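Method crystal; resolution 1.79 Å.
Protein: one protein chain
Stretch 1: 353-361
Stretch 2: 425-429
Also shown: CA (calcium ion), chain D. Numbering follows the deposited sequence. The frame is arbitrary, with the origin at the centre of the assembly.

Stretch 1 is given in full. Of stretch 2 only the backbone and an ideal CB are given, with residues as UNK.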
# COMPACT_ATOMS: atom_id res chain seq x y z
N VAL A 353 3.80 3.91 15.17
CA VAL A 353 3.72 4.26 16.58
C VAL A 353 3.53 2.97 17.35
O VAL A 353 2.63 2.18 17.02
CB VAL A 353 2.56 5.25 16.88
CG1 VAL A 353 2.54 5.61 18.38
CG2 VAL A 353 2.68 6.51 16.02
N THR A 354 4.38 2.73 18.35
CA THR A 354 4.29 1.50 19.12
C THR A 354 3.13 1.56 20.11
O THR A 354 2.53 2.61 20.36
CB THR A 354 5.56 1.24 19.92
OG1 THR A 354 5.62 2.20 20.99
CG2 THR A 354 6.82 1.38 19.03
N GLU A 355 2.82 0.40 20.70
CA GLU A 355 1.80 0.31 21.73
C GLU A 355 2.13 1.12 22.98
O GLU A 355 1.26 1.26 23.86
CB GLU A 355 1.56 -1.16 22.13
CG GLU A 355 2.68 -1.73 22.98
CD GLU A 355 2.41 -3.15 23.44
OE1 GLU A 355 1.51 -3.81 22.88
OE2 GLU A 355 3.11 -3.61 24.37
N ASN A 356 3.35 1.65 23.10
CA ASN A 356 3.71 2.54 24.19
C ASN A 356 3.82 3.99 23.74
O ASN A 356 4.33 4.84 24.49
CB ASN A 356 5.02 2.08 24.82
CG ASN A 356 4.90 0.71 25.41
OD1 ASN A 356 3.85 0.37 25.92
ND2 ASN A 356 5.95 -0.11 25.31
N GLY A 357 3.32 4.30 22.56
CA GLY A 357 3.27 5.69 22.12
C GLY A 357 4.55 6.20 21.53
O GLY A 357 4.63 7.40 21.25
N ASP A 358 5.57 5.34 21.35
CA ASP A 358 6.80 5.75 20.69
C ASP A 358 6.54 6.03 19.22
O ASP A 358 6.02 5.18 18.50
CB ASP A 358 7.89 4.67 20.80
CG ASP A 358 8.01 4.09 22.20
OD1 ASP A 358 8.36 4.85 23.13
OD2 ASP A 358 7.75 2.88 22.36
N LEU A 359 6.92 7.22 18.77
CA LEU A 359 6.72 7.63 17.39
C LEU A 359 8.03 7.45 16.62
O LEU A 359 9.08 7.90 17.08
CB LEU A 359 6.28 9.09 17.33
CG LEU A 359 6.38 9.79 15.97
CD1 LEU A 359 5.38 9.19 15.02
CD2 LEU A 359 6.18 11.30 16.11
N HIS A 360 7.95 6.81 15.45
CA HIS A 360 9.11 6.50 14.64
C HIS A 360 8.81 6.80 13.18
O HIS A 360 7.76 6.39 12.67
CB HIS A 360 9.49 5.02 14.78
CG HIS A 360 9.99 4.66 16.14
ND1 HIS A 360 11.33 4.70 16.48
CD2 HIS A 360 9.33 4.30 17.26
CE1 HIS A 360 11.47 4.38 17.75
NE2 HIS A 360 10.27 4.11 18.24
N LEU A 361 9.72 7.50 12.50
CA LEU A 361 9.63 7.76 11.07
C LEU A 361 10.99 7.58 10.42
O LEU A 361 12.01 7.99 10.97
CB LEU A 361 9.14 9.19 10.76
CG LEU A 361 7.91 9.66 11.54
CD1 LEU A 361 8.31 10.49 12.77
CD2 LEU A 361 6.99 10.45 10.63
N UNK A 425 13.93 -1.71 20.83
CA UNK A 425 12.91 -1.23 21.75
C UNK A 425 12.35 0.08 21.23
O UNK A 425 13.11 0.94 20.77
CB UNK A 425 13.48 -1.06 23.16
N UNK A 426 11.03 0.23 21.28
CA UNK A 426 10.42 1.46 20.83
C UNK A 426 11.00 2.65 21.56
O UNK A 426 11.38 2.51 22.74
CB UNK A 426 8.90 1.41 21.02
N UNK A 427 11.08 3.80 20.91
CA UNK A 427 11.69 4.97 21.51
C UNK A 427 13.20 4.99 21.44
O UNK A 427 13.81 5.90 22.01
CB UNK A 427 11.26 5.08 22.97
N UNK A 428 13.82 4.02 20.76
CA UNK A 428 15.26 3.92 20.65
C UNK A 428 15.66 3.69 19.20
O UNK A 428 14.83 3.44 18.33
CB UNK A 428 15.79 2.80 21.54
N UNK A 429 16.97 3.76 18.96
CA UNK A 429 17.57 3.43 17.67
C UNK A 429 18.53 2.24 17.80
O UNK A 429 19.49 2.12 17.03
CB UNK A 429 18.31 4.64 17.10
CA CA D . 2.74 0.54 28.10

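Stretch 1 presents a hydrogen-bonded surface to its partner. Thr 354 and Asp 358 are tied together at the ends of a tight loop: Thr 354 OG1 donates to Asp 358 OD2 at 2.6 Å and accepts from the backbone N of Asp 358 at 3.2 Å. Next to them lies the ring of His 360, its NE2 turned toward the incoming backbone.

Position 425 opens a type II turn that ends at 428. Its CA-to-CB bond points sideways, and nothing of stretch 1 lies within 5.5 Å of the ideal CB. Many residues would suit, long polar ones among them. The deposited residue is Lys 425, extended through chi3; its end comes nearer to stretch 1 than its CB does, and NZ finds a hydrogen bond elsewhere in the structure.

Position 426 faces stretch 1 directly. Its phi/psi of -56/148 would allow any ordinary residue, so the restriction comes from the neighbours. The ideal CB would sit 2.3 Å from Asp 358 OD2 and 2.9 Å from Thr 354 CG2, both clashes. Only the absence of a side chain fits, and the deposited residue is Gly 426. Its bare CA packs 4.0 Å from Thr 354 CG2 and 3.7 Å from His 360 NE2.

Position 427 is restricted twice. With phi/psi of 81/5, a CB would be jammed against the carbonyl O of 426, which by itself calls for glycine; the ideal CB would also fall 2.9 Å from Asp 358 OD1. Gly 427 answers both demands. Its contribution is backbone: Gly 427 N donates to His 360 NE2 at 2.8 Å, with a nearly straight angle of 172°, approaching the ring at its edge, where the acceptor lone pair lies. The unprotonated NE2 is thus used as an acceptor.

At position 428 CA-to-CB points away from stretch 1, so the contact leaves the side chain free; a small polar residue able to reach back to the turn would be apt. Thr 428 does this, its OG1 donating to Lys 425 O at 2.6 Å beside the weak backbone bond from Thr 428 N to the same oxygen at 3.2 Å. Its carbonyl still touches stretch 1, with Thr 428 O 3.5 Å from His 360 CE1.

Position 429 points sideways into space that stretch 1 leaves empty, and many polar residues would serve. Asn 429 uses its amide for hydrogen bonds elsewhere in the structure.

Stretch 2, residues 425-429: KGGTN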
# COMPACT_ATOMS: atom_id res chain seq x y z
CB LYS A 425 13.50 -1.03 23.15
CG LYS A 425 12.52 -0.40 24.15
CD LYS A 425 12.80 -0.83 25.59
CE LYS A 425 11.69 -0.39 26.54
NZ LYS A 425 10.44 0.00 25.83
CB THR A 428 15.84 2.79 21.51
OG1 THR A 428 15.66 1.53 20.84
CG2 THR A 428 15.18 2.74 22.90
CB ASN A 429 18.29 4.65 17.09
CG ASN A 429 18.78 4.44 15.67
OD1 ASN A 429 18.09 3.86 14.81
ND2 ASN A 429 20.00 4.90 15.41
O HOH W 1 0.80 0.36 26.54
O HOH W 2 4.82 2.02 28.41
O HOH W 3 4.52 -0.98 28.79
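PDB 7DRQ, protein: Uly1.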